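Local coordinates for protein putative mandelate racemase/muconate lactonizing enzyme (Bordetella bronchiseptica, PDB 3DDM) that is of unknown specific function but belongs to the mandelate racemase/muconate lactonizing enzyme family of the enolase superfamily, built on a beta/alpha barrel with an N-terminal capping domain, at residues A[143-148]-A[359-364]; A[152-157]-A[172-177]; A[158-163]-A[189-194]; A[213-218]-A[244-249]; A[315-320]-A[348-353]. The protein carries 1 engineered substitution. All blocks are in the same frame, centred on the assembly; numbering follows the deposited sequence.

Contact 1 of 5, residues A[143-148]-A[359-364]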
# COMPACT_ATOMS: atom_id res chain seq x y z
N SER A 143 17.13 20.89 -24.06
CA SER A 143 17.98 21.45 -25.11
C SER A 143 19.39 20.84 -25.17
O SER A 143 20.23 21.28 -25.96
CB SER A 143 18.08 22.97 -24.96
OG SER A 143 18.85 23.32 -23.82
N GLY A 144 19.65 19.85 -24.32
CA GLY A 144 20.94 19.19 -24.30
C GLY A 144 20.76 17.73 -23.91
O GLY A 144 19.67 17.34 -23.48
N ASP A 145 21.81 16.93 -24.05
CA ASP A 145 21.74 15.51 -23.70
C ASP A 145 22.89 15.06 -22.80
O ASP A 145 23.05 13.86 -22.55
CB ASP A 145 21.75 14.68 -24.98
CG ASP A 145 23.11 14.69 -25.66
OD1 ASP A 145 23.73 15.78 -25.73
OD2 ASP A 145 23.57 13.62 -26.13
N ARG A 146 23.69 16.00 -22.32
CA ARG A 146 24.81 15.64 -21.47
C ARG A 146 24.46 15.85 -20.01
O ARG A 146 24.02 16.93 -19.62
CB ARG A 146 26.05 16.46 -21.87
CG ARG A 146 27.26 16.28 -20.94
CD ARG A 146 28.60 16.60 -21.63
NE ARG A 146 28.75 18.00 -22.06
CZ ARG A 146 28.85 19.04 -21.24
NH1 ARG A 146 28.81 18.88 -19.92
NH2 ARG A 146 28.99 20.27 -21.73
N ILE A 147 24.65 14.82 -19.19
CA ILE A 147 24.33 14.92 -17.78
C ILE A 147 25.40 14.29 -16.89
O ILE A 147 26.19 13.46 -17.33
CB ILE A 147 22.97 14.26 -17.45
CG1 ILE A 147 23.06 12.75 -17.64
CG2 ILE A 147 21.87 14.83 -18.35
CD1 ILE A 147 21.73 12.03 -17.45
N GLY A 148 25.43 14.69 -15.62
CA GLY A 148 26.38 14.12 -14.68
C GLY A 148 25.76 12.95 -13.93
O GLY A 148 24.53 12.81 -13.89
N ARG A 359 30.47 11.83 -16.72
CA ARG A 359 29.28 12.29 -17.44
C ARG A 359 28.86 11.39 -18.58
O ARG A 359 29.67 10.67 -19.16
CB ARG A 359 29.49 13.70 -17.99
CG ARG A 359 29.78 14.74 -16.93
CD ARG A 359 29.97 16.10 -17.56
NE ARG A 359 30.51 17.06 -16.60
CZ ARG A 359 30.90 18.29 -16.93
NH1 ARG A 359 31.39 19.11 -15.99
NH2 ARG A 359 30.81 18.70 -18.19
N ILE A 360 27.58 11.41 -18.90
CA ILE A 360 27.07 10.60 -19.99
C ILE A 360 26.24 11.49 -20.91
O ILE A 360 25.83 12.58 -20.52
CB ILE A 360 26.19 9.44 -19.47
CG1 ILE A 360 24.92 9.99 -18.81
CG2 ILE A 360 26.98 8.60 -18.46
CD1 ILE A 360 23.95 8.93 -18.34
N THR A 361 26.04 11.03 -22.14
CA THR A 361 25.22 11.75 -23.10
C THR A 361 24.21 10.77 -23.67
O THR A 361 24.54 9.63 -24.01
CB THR A 361 26.07 12.35 -24.23
OG1 THR A 361 26.90 11.34 -24.79
CG2 THR A 361 26.94 13.47 -23.70
N LEU A 362 22.97 11.23 -23.76
CA LEU A 362 21.87 10.41 -24.24
C LEU A 362 21.78 10.20 -25.75
O LEU A 362 21.15 9.24 -26.21
CB LEU A 362 20.55 11.00 -23.72
CG LEU A 362 20.54 11.17 -22.19
CD1 LEU A 362 19.18 11.66 -21.75
CD2 LEU A 362 20.88 9.83 -21.52
N GLY A 363 22.41 11.08 -26.52
CA GLY A 363 22.36 10.94 -27.97
C GLY A 363 20.99 11.32 -28.51
O GLY A 363 20.14 11.82 -27.77
N GLY A 364 20.78 11.08 -29.80
CA GLY A 364 19.51 11.45 -30.42
C GLY A 364 18.55 10.31 -30.67
O GLY A 364 17.48 10.52 -31.26
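Asp145 and Ile147 join Leu362, Gly363 and Ile360 in an antiparallel beta pairing, which adds strand 359-361 to the start of barrel strand 146-154. Ile147 and Ile360 form the hydrogen-bonded pair. Ile147 N donates to Ile360 O at 2.9 Å. Ile360 N returns an equally long bond to Ile147 O. Both side chains lie on the same face of the sheet. Each holds CG1 between its backbone N and carbonyl carbon (chi1 68° for Ile147, 66° for Ile360), and the two CG1 atoms meet at 3.5 Å. Ile147 also packs on Ala320 and Ala324 of helix 313-325, while Ile360 leans on Ala351, Thr354 and Leu355. Arg146, Thr361 and Arg359 occupy the other face. There Thr361 CG2 touches Arg146 CB at 3.6 Å. The long Arg359 side chain crosses that of Arg146, and the two guanidinium planes are 18° apart. The very close approach of these like charges is doubtful at this resolution. Arg359 NE also has a long, weak ion pair with Glu357. Where strand 359-361 ends, Asp145 takes over the pairing with two bonds. Its backbone O accepts from Leu362 N at 2.9 Å. Its carboxylate accepts from the next residue, with Gly363 N 2.8 Å from Asp145 OD2 on the anti lone pair.

Contact 2 of 5, residues A[152-157]-A[172-177]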
# COMPACT_ATOMS: atom_id res chain seq x y z
N SER A 152 25.85 5.53 -6.64
CA SER A 152 24.90 5.58 -5.54
C SER A 152 24.78 4.30 -4.75
O SER A 152 24.75 3.22 -5.31
CB SER A 152 23.52 5.98 -6.08
OG SER A 152 22.57 6.07 -5.04
N GLY A 153 24.71 4.44 -3.43
CA GLY A 153 24.52 3.28 -2.56
C GLY A 153 25.69 2.38 -2.25
O GLY A 153 25.55 1.16 -2.26
N ILE A 154 26.84 2.98 -1.95
CA ILE A 154 28.05 2.25 -1.59
C ILE A 154 27.87 1.72 -0.16
O ILE A 154 27.63 2.50 0.76
CB ILE A 154 29.25 3.20 -1.62
CG1 ILE A 154 29.49 3.66 -3.06
CG2 ILE A 154 30.47 2.53 -1.01
CD1 ILE A 154 30.25 4.95 -3.17
N ASN A 155 27.99 0.41 0.02
CA ASN A 155 27.83 -0.18 1.34
C ASN A 155 28.91 0.24 2.33
O ASN A 155 30.05 0.50 1.95
CB ASN A 155 27.77 -1.71 1.24
CG ASN A 155 26.36 -2.22 0.95
OD1 ASN A 155 25.86 -2.11 -0.18
ND2 ASN A 155 25.71 -2.78 1.97
N PRO A 156 28.54 0.32 3.62
CA PRO A 156 29.37 0.72 4.77
C PRO A 156 30.53 -0.17 5.18
O PRO A 156 31.42 0.28 5.91
CB PRO A 156 28.34 0.84 5.89
CG PRO A 156 27.40 -0.27 5.56
CD PRO A 156 27.20 -0.08 4.08
N GLU A 157 30.53 -1.42 4.73
CA GLU A 157 31.60 -2.35 5.09
C GLU A 157 32.98 -1.85 4.67
O GLU A 157 33.87 -1.68 5.51
CB GLU A 157 31.34 -3.73 4.49
CG GLU A 157 30.13 -4.47 5.08
CD GLU A 157 28.80 -3.79 4.76
OE1 GLU A 157 28.59 -3.40 3.59
OE2 GLU A 157 27.96 -3.65 5.68
N ARG A 172 32.76 10.26 -10.87
CA ARG A 172 33.39 11.41 -10.22
C ARG A 172 32.54 12.00 -9.08
O ARG A 172 32.74 13.15 -8.68
CB ARG A 172 33.70 12.49 -11.27
CG ARG A 172 34.68 12.06 -12.36
CD ARG A 172 36.07 11.79 -11.78
NE ARG A 172 36.94 11.07 -12.71
CZ ARG A 172 37.08 9.74 -12.75
NH1 ARG A 172 36.42 8.96 -11.91
NH2 ARG A 172 37.90 9.19 -13.64
N ALA A 173 31.60 11.21 -8.57
CA ALA A 173 30.73 11.62 -7.46
C ALA A 173 30.23 10.33 -6.80
O ALA A 173 29.96 9.34 -7.48
CB ALA A 173 29.56 12.45 -7.96
N PHE A 174 30.12 10.34 -5.47
CA PHE A 174 29.70 9.14 -4.74
C PHE A 174 28.74 9.40 -3.58
O PHE A 174 28.77 10.47 -2.97
CB PHE A 174 30.96 8.44 -4.21
CG PHE A 174 32.05 8.30 -5.24
CD1 PHE A 174 32.14 7.16 -6.03
CD2 PHE A 174 32.93 9.35 -5.47
CE1 PHE A 174 33.09 7.07 -7.06
CE2 PHE A 174 33.87 9.28 -6.50
CZ PHE A 174 33.96 8.14 -7.29
N LYS A 175 27.89 8.42 -3.30
CA LYS A 175 26.94 8.50 -2.20
C LYS A 175 27.11 7.27 -1.31
O LYS A 175 27.03 6.14 -1.79
CB LYS A 175 25.50 8.59 -2.69
CG LYS A 175 24.49 8.82 -1.55
CD LYS A 175 23.09 9.22 -2.03
CE LYS A 175 22.37 8.07 -2.70
NZ LYS A 175 21.04 8.47 -3.23
N LEU A 176 27.34 7.51 -0.02
CA LEU A 176 27.52 6.46 0.98
C LEU A 176 26.25 6.15 1.76
O LEU A 176 25.41 7.03 1.98
CB LEU A 176 28.60 6.88 1.98
CG LEU A 176 30.09 6.75 1.65
CD1 LEU A 176 30.35 7.02 0.17
CD2 LEU A 176 30.86 7.72 2.54
N LYS A 177 26.12 4.90 2.19
CA LYS A 177 24.98 4.47 2.98
C LYS A 177 25.41 4.62 4.43
O LYS A 177 26.51 4.22 4.80
CB LYS A 177 24.65 2.99 2.73
CG LYS A 177 24.34 2.59 1.29
CD LYS A 177 22.85 2.40 1.03
CE LYS A 177 22.20 3.68 0.49
NZ LYS A 177 20.73 3.51 0.22
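Lys175 O is gripped by two successive backbone N-H groups of the facing strand. Ile154 N gives the sound bond, 3.2 Å to Lys175 O and almost straight at 173°. Gly153 N adds a weak one at 3.3 Å to the same oxygen. Gly153 has positive phi (78°), and this turn in the backbone goes with the two N-H groups reaching one acceptor. The next link runs the other way, from Lys177 N to Ile154 O at 3.2 Å. Together these bonds flank the parallel pair Ile154 and Leu176. The side chain of Ile154 carries the apolar part. Its CD1 lies 3.7 Å from Phe174 CB, oblique to the ring, and 3.9 Å from Leu176 CD1. Val162 and Val163 of helix 159-169 also pack on this isoleucine. The lysines use their chains differently. Lys177 bends at chi2 and chi3, and its CG passes 3.8 Å from Gly153 C, while its NZ forms a salt bridge with Asp205 and a hydrogen bond with Asn207. Lys175 brings CE beside Ser152 OG, but its NZ binds Glu231 and Tyr150 instead. The arrangement is a beta-alpha-beta unit, strand 146-154, helix 159-169, strand 174-177, as repeated round a TIM barrel. The Lys-Leu-Lys sequence at the end of the second strand is consistent with the Lys-X-Lys motif of active sites in the mandelate racemase branch of the enolase superfamily.

Contact 3 of 5, residues A[158-163]-A[189-194]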
# COMPACT_ATOMS: atom_id res chain seq x y z
N ASN A 158 33.17 -1.62 3.37
CA ASN A 158 34.45 -1.14 2.87
C ASN A 158 34.27 -0.09 1.78
O ASN A 158 34.53 -0.35 0.61
CB ASN A 158 35.29 -2.31 2.37
CG ASN A 158 35.97 -3.07 3.50
OD1 ASN A 158 36.14 -4.30 3.44
ND2 ASN A 158 36.37 -2.35 4.55
N PRO A 159 33.83 1.11 2.17
CA PRO A 159 33.58 2.25 1.27
C PRO A 159 34.77 2.64 0.38
O PRO A 159 34.61 2.82 -0.82
CB PRO A 159 33.21 3.37 2.24
CG PRO A 159 32.67 2.65 3.41
CD PRO A 159 33.61 1.51 3.57
N GLU A 160 35.94 2.77 0.98
CA GLU A 160 37.14 3.15 0.24
C GLU A 160 37.45 2.19 -0.92
O GLU A 160 37.95 2.61 -1.96
CB GLU A 160 38.35 3.25 1.18
CG GLU A 160 38.62 1.98 1.95
CD GLU A 160 37.60 1.73 3.05
OE1 GLU A 160 37.39 0.55 3.42
OE2 GLU A 160 37.03 2.73 3.56
N ASP A 161 37.15 0.91 -0.72
CA ASP A 161 37.38 -0.10 -1.75
C ASP A 161 36.48 0.05 -2.97
O ASP A 161 36.97 0.12 -4.09
CB ASP A 161 37.21 -1.50 -1.18
CG ASP A 161 38.33 -1.90 -0.25
OD1 ASP A 161 39.44 -1.34 -0.39
OD2 ASP A 161 38.11 -2.79 0.61
N VAL A 162 35.17 0.09 -2.76
CA VAL A 162 34.27 0.23 -3.90
C VAL A 162 34.36 1.63 -4.50
O VAL A 162 34.16 1.81 -5.70
CB VAL A 162 32.80 -0.12 -3.54
CG1 VAL A 162 32.73 -0.81 -2.21
CG2 VAL A 162 31.94 1.12 -3.57
N VAL A 163 34.65 2.63 -3.67
CA VAL A 163 34.77 3.99 -4.20
C VAL A 163 35.95 4.03 -5.16
O VAL A 163 35.91 4.69 -6.19
CB VAL A 163 35.02 5.03 -3.07
CG1 VAL A 163 35.56 6.33 -3.67
CG2 VAL A 163 33.73 5.29 -2.31
N ALA A 189 32.68 8.32 6.23
CA ALA A 189 32.47 9.63 5.64
C ALA A 189 33.76 10.41 5.50
O ALA A 189 34.11 10.86 4.41
CB ALA A 189 31.47 10.42 6.47
N LEU A 190 34.48 10.56 6.61
CA LEU A 190 35.73 11.31 6.61
C LEU A 190 36.85 10.60 5.85
O LEU A 190 37.64 11.23 5.15
CB LEU A 190 36.17 11.59 8.05
CG LEU A 190 35.17 12.34 8.94
CD1 LEU A 190 35.78 12.57 10.30
CD2 LEU A 190 34.77 13.67 8.31
N HIS A 191 36.92 9.28 5.98
CA HIS A 191 37.95 8.51 5.30
C HIS A 191 37.82 8.69 3.77
O HIS A 191 38.79 9.03 3.09
CB HIS A 191 37.85 7.03 5.69
CG HIS A 191 38.96 6.19 5.13
ND1 HIS A 191 40.28 6.38 5.48
CD2 HIS A 191 38.94 5.17 4.23
CE1 HIS A 191 41.03 5.51 4.81
NE2 HIS A 191 40.24 4.77 4.05
N VAL A 192 36.63 8.46 3.25
CA VAL A 192 36.38 8.60 1.83
C VAL A 192 36.63 10.02 1.35
O VAL A 192 36.98 10.23 0.19
CB VAL A 192 34.93 8.20 1.47
CG1 VAL A 192 34.68 8.38 -0.01
CG2 VAL A 192 34.68 6.76 1.89
N ARG A 193 36.44 11.00 2.22
CA ARG A 193 36.68 12.39 1.84
C ARG A 193 38.17 12.61 1.64
O ARG A 193 38.59 13.29 0.71
CB ARG A 193 36.15 13.36 2.90
CG ARG A 193 36.62 14.80 2.70
CD ARG A 193 36.37 15.29 1.28
NE ARG A 193 34.96 15.54 1.01
CZ ARG A 193 34.44 15.66 -0.21
NH1 ARG A 193 35.23 15.54 -1.27
NH2 ARG A 193 33.15 15.89 -0.38
N GLU A 194 38.96 12.02 2.53
CA GLU A 194 40.41 12.11 2.46
C GLU A 194 40.88 11.52 1.13
O GLU A 194 41.58 12.17 0.36
CB GLU A 194 41.05 11.32 3.60
CG GLU A 194 40.90 11.94 4.97
CD GLU A 194 41.21 10.95 6.07
OE1 GLU A 194 42.09 10.08 5.86
OE2 GLU A 194 40.58 11.04 7.16
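In the outer helical layer of the TIM barrel, Pro159, Glu160 and Val163 of helix 159-169 pack against His191 and Val192 of helix 182-196. The two helices are successive in the barrel. The axes of the two short segments come within 9.9 Å, with 38° between their directions, and no hydrogen bond joins them. Val192 is the apolar centre of the contact, using both of its methyl groups. CG1 stands anti to the backbone N (chi1 179°) and meets Val163 CG2 at 4.0 Å. CG2 points to the proline ring, with Val192 CG2 3.7 Å from Pro159 CB. Val163 also packs on Ile154 of strand 146-154 and on Leu196, so the same side chain faces both the sheet and the neighbouring helix. Pro159 similarly touches Asn188, one turn before Val192. The solvent-facing side of the contact is polar. Glu160 meets the CD2-NE2 side of the His191 ring, with CG in the ring plane at its edge. The two side chains cross at about a right angle, and the carboxylate plane is turned 67° from the ring. Glu160 OE1 also receives a weak bond of 3.3 Å from Asn158 ND2 in its own segment. The other oxygen, Glu160 OE2, sits near the imidazole plane, 3.2 Å from the carbon His191 CD2.

Contact 4 of 5, residues A[213-218]-A[244-249]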
# COMPACT_ATOMS: atom_id res chain seq x y z
N PRO A 213 16.81 13.75 17.24
CA PRO A 213 18.05 14.04 17.96
C PRO A 213 19.31 13.34 17.41
O PRO A 213 20.42 13.87 17.52
CB PRO A 213 17.72 13.65 19.41
CG PRO A 213 16.63 12.64 19.26
CD PRO A 213 15.79 13.19 18.14
N ARG A 214 19.14 12.19 16.78
CA ARG A 214 20.29 11.48 16.22
C ARG A 214 20.75 12.15 14.92
O ARG A 214 21.94 12.27 14.66
CB ARG A 214 19.93 10.02 15.96
CG ARG A 214 21.10 9.09 15.66
CD ARG A 214 20.57 7.66 15.61
NE ARG A 214 21.53 6.69 15.10
CZ ARG A 214 21.26 5.39 14.97
NH1 ARG A 214 20.07 4.92 15.31
NH2 ARG A 214 22.18 4.56 14.49
N ALA A 215 19.78 12.58 14.11
CA ALA A 215 20.09 13.23 12.85
C ALA A 215 20.85 14.53 13.11
O ALA A 215 21.83 14.82 12.44
CB ALA A 215 18.82 13.53 12.09
N ARG A 216 20.39 15.30 14.09
CA ARG A 216 21.04 16.55 14.45
C ARG A 216 22.48 16.24 14.82
O ARG A 216 23.42 16.85 14.30
CB ARG A 216 20.36 17.21 15.66
CG ARG A 216 19.03 17.89 15.38
CD ARG A 216 18.48 18.54 16.67
NE ARG A 216 19.41 19.52 17.23
CZ ARG A 216 19.37 20.83 17.00
NH1 ARG A 216 18.44 21.35 16.21
NH2 ARG A 216 20.28 21.63 17.54
N GLN A 217 22.64 15.27 15.71
CA GLN A 217 23.95 14.84 16.17
C GLN A 217 24.84 14.39 15.01
O GLN A 217 25.97 14.87 14.87
CB GLN A 217 23.79 13.68 17.16
CG GLN A 217 25.09 13.13 17.66
CD GLN A 217 24.92 11.74 18.25
OE1 GLN A 217 24.20 11.55 19.24
NE2 GLN A 217 25.56 10.75 17.62
N MET A 218 24.35 13.47 14.18
CA MET A 218 25.13 12.98 13.05
C MET A 218 25.39 14.04 11.98
O MET A 218 26.50 14.15 11.47
CB MET A 218 24.45 11.77 12.42
CG MET A 218 24.56 10.49 13.22
SD MET A 218 26.26 9.94 13.53
CE MET A 218 26.79 9.52 11.86
N ALA A 244 12.10 20.94 9.51
CA ALA A 244 12.47 22.34 9.59
C ALA A 244 13.59 22.52 10.61
O ALA A 244 14.55 23.25 10.38
CB ALA A 244 11.26 23.18 9.99
N GLU A 245 13.48 21.83 11.74
CA GLU A 245 14.50 21.94 12.77
C GLU A 245 15.82 21.33 12.32
O GLU A 245 16.87 21.96 12.45
CB GLU A 245 14.05 21.24 14.05
CG GLU A 245 14.98 21.53 15.21
CD GLU A 245 14.76 20.61 16.39
OE1 GLU A 245 13.60 20.45 16.84
OE2 GLU A 245 15.77 20.04 16.88
N LEU A 246 15.76 20.12 11.79
CA LEU A 246 16.97 19.45 11.33
C LEU A 246 17.67 20.27 10.24
O LEU A 246 18.90 20.42 10.26
CB LEU A 246 16.65 18.06 10.78
CG LEU A 246 17.85 17.23 10.33
CD1 LEU A 246 18.80 17.01 11.50
CD2 LEU A 246 17.39 15.89 9.77
N ALA A 247 16.89 20.79 9.31
CA ALA A 247 17.43 21.57 8.21
C ALA A 247 18.28 22.73 8.71
O ALA A 247 19.34 23.00 8.17
CB ALA A 247 16.30 22.09 7.33
N GLN A 248 17.83 23.40 9.77
CA GLN A 248 18.56 24.53 10.33
C GLN A 248 19.83 24.09 11.06
O GLN A 248 20.85 24.77 11.00
CB GLN A 248 17.69 25.30 11.32
CG GLN A 248 16.33 25.72 10.82
CD GLN A 248 15.57 26.53 11.86
OE1 GLN A 248 15.66 26.24 13.06
NE2 GLN A 248 14.82 27.54 11.41
N ALA A 249 19.75 22.97 11.75
CA ALA A 249 20.89 22.46 12.50
C ALA A 249 21.93 21.78 11.63
O ALA A 249 23.09 21.67 12.03
CB ALA A 249 20.41 21.49 13.58
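Arg216 and Glu245 make the polar link between two nearly parallel helices, 212-222 and 240-249. Arg216 NH1 forms a salt bridge with Glu245 OE2 at 3.0 Å. The hydrogen bond within it is weak, bent to 123°. The guanidinium and carboxylate planes are 59° apart, and the two side chains cross at about a right angle. The Arg216 chain bends at chi3 and the Glu245 chain is extended beyond CG, and the two meet at NH1 and OE2. A second kind of contact involves the flat guanidinium group. Ala249 CB lies above one face, nearer its NH1 side than its centre, 3.3 Å from Arg216 NH1. The third kind is apolar. Leu246 sets both methyl groups against Ala215, with CD1 3.5 Å and CD2 3.6 Å from Ala215 CB. Leu246 CD1 also approaches the backbone at Arg216 N, and the Leu246 and Arg216 side chains slide past each other in opposite directions. The axes of the two segments approach to 9.5 Å and lie 13° from parallel; both helices belong to the outer layer of the TIM barrel. Ala215 and Leu246 both lean on Leu234 in the loop after strand 229-231. Leu246 reaches Leu254 of strand 254-256, while Met218 turns to helix 182-196.

Contact 5 of 5, residues A[315-320]-A[348-353]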
# COMPACT_ATOMS: atom_id res chain seq x y z
N GLY A 315 14.18 2.16 -16.40
CA GLY A 315 13.87 3.23 -15.47
C GLY A 315 15.01 4.21 -15.35
O GLY A 315 14.79 5.41 -15.23
N LEU A 316 16.23 3.69 -15.39
CA LEU A 316 17.41 4.55 -15.29
C LEU A 316 17.51 5.47 -16.51
O LEU A 316 17.77 6.66 -16.37
CB LEU A 316 18.69 3.71 -15.17
CG LEU A 316 19.95 4.57 -15.05
CD1 LEU A 316 19.83 5.48 -13.85
CD2 LEU A 316 21.19 3.69 -14.94
N GLN A 317 17.30 4.90 -17.70
CA GLN A 317 17.36 5.68 -18.93
C GLN A 317 16.27 6.76 -18.86
O GLN A 317 16.50 7.91 -19.23
CB GLN A 317 17.16 4.79 -20.16
CG GLN A 317 18.35 3.84 -20.48
CD GLN A 317 19.46 4.50 -21.31
OE1 GLN A 317 20.65 4.28 -21.07
NE2 GLN A 317 19.07 5.30 -22.31
N ALA A 318 15.09 6.38 -18.36
CA ALA A 318 13.98 7.32 -18.25
C ALA A 318 14.36 8.50 -17.36
O ALA A 318 13.99 9.64 -17.63
CB ALA A 318 12.75 6.62 -17.68
N SER A 319 15.12 8.22 -16.30
CA SER A 319 15.56 9.26 -15.38
C SER A 319 16.62 10.16 -16.00
O SER A 319 16.62 11.38 -15.77
CB SER A 319 16.11 8.64 -14.10
OG SER A 319 15.11 7.84 -13.48
N ALA A 320 17.51 9.57 -16.79
CA ALA A 320 18.56 10.35 -17.44
C ALA A 320 17.91 11.36 -18.39
O ALA A 320 18.34 12.52 -18.48
CB ALA A 320 19.50 9.43 -18.20
N LEU A 348 20.32 -2.88 -20.07
CA LEU A 348 19.29 -1.99 -20.58
C LEU A 348 19.59 -0.50 -20.48
O LEU A 348 18.68 0.32 -20.57
CB LEU A 348 17.96 -2.27 -19.88
CG LEU A 348 17.35 -3.64 -20.12
CD1 LEU A 348 16.23 -3.91 -19.12
CD2 LEU A 348 16.83 -3.69 -21.54
N SER A 349 20.85 -0.14 -20.29
CA SER A 349 21.18 1.27 -20.21
C SER A 349 22.44 1.62 -20.99
O SER A 349 23.50 1.81 -20.41
CB SER A 349 21.33 1.70 -18.75
OG SER A 349 22.19 0.82 -18.06
N PRO A 350 22.32 1.68 -22.33
CA PRO A 350 23.43 2.00 -23.23
C PRO A 350 24.06 3.37 -23.02
O PRO A 350 25.19 3.61 -23.45
CB PRO A 350 22.82 1.84 -24.62
CG PRO A 350 21.35 1.94 -24.40
CD PRO A 350 21.15 1.23 -23.09
N ALA A 351 23.34 4.28 -22.37
CA ALA A 351 23.89 5.61 -22.14
C ALA A 351 25.15 5.50 -21.28
O ALA A 351 26.03 6.35 -21.33
CB ALA A 351 22.85 6.50 -21.45
N LEU A 352 25.22 4.44 -20.49
CA LEU A 352 26.37 4.26 -19.62
C LEU A 352 27.66 4.00 -20.37
O LEU A 352 28.74 4.31 -19.88
CB LEU A 352 26.11 3.14 -18.61
CG LEU A 352 25.22 3.58 -17.45
CD1 LEU A 352 24.98 2.42 -16.48
CD2 LEU A 352 25.90 4.74 -16.74
N ALA A 353 27.55 3.45 -21.58
CA ALA A 353 28.72 3.16 -22.40
C ALA A 353 29.41 4.45 -22.88
O ALA A 353 30.50 4.41 -23.45
CB ALA A 353 28.32 2.29 -23.59
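Gln317 reaches across from helix 313-325 to the start of the 3-10 turn at Pro350 and Ala351. Its CG is anti to the carbonyl carbon (chi1 -71°), and the chain then bends at chi2. CG passes beside the backbone of the loop, 3.5 Å from Leu348 O. Beyond the bend the carboxamide oxygen meets the turn. Gln317 OE1 accepts from Ala351 N at 3.0 Å, with an N-H...O angle of 158° and the donor tilted 15° from the amide plane. The same oxygen has Ser349 CA, Pro350 CD and Ala351 CB around it, Ala351 CB being 3.1 Å from Gln317 OE1. Beside this polar group Leu316 gives a looser apolar contact. Its CD2 is 4.3 Å from Ser349 CB and equally far from Leu352 CD1. Leu316 also packs on Leu335 and Val337 of strand 334-338, so it lies between the barrel wall and the loop. Ser349 turns its hydroxyl elsewhere, to Arg345 O. The contact thus joins a barrel helix to the loop that leads to strand 359-361. The chemistry of Gln317 is well matched to its buried position. Its oxygen takes the Ala351 N-H, and its nitrogen donates to Leu368 O, which is consistent with the modelled amide orientation. One buried carboxamide thereby ties together two separate loops of the chain, with both of its polar atoms bonded.

Overall arrangement
All five contacts belong to the TIM-barrel part of the chain. Contacts 1 and 2 share strand 146-154 but lie at its two ends, with centres 23 Å apart. Contact 1 spans the longest separation in sequence and encloses the other four. Contacts 2 and 3 alternate along the chain, have centres about 8 Å apart and touch through Ile154. Contact 4 is another pairing of successive outer helices, its centre 24 Å from that of contact 3. Contacts 5 and 1, centres about 11 Å apart, touch through Ala320 and Ala351. Contacts 4 and 5 lie on opposite sides of the chain's centre. Together the contacts join barrel strands, outer helices and the chain's return to the first barrel strand.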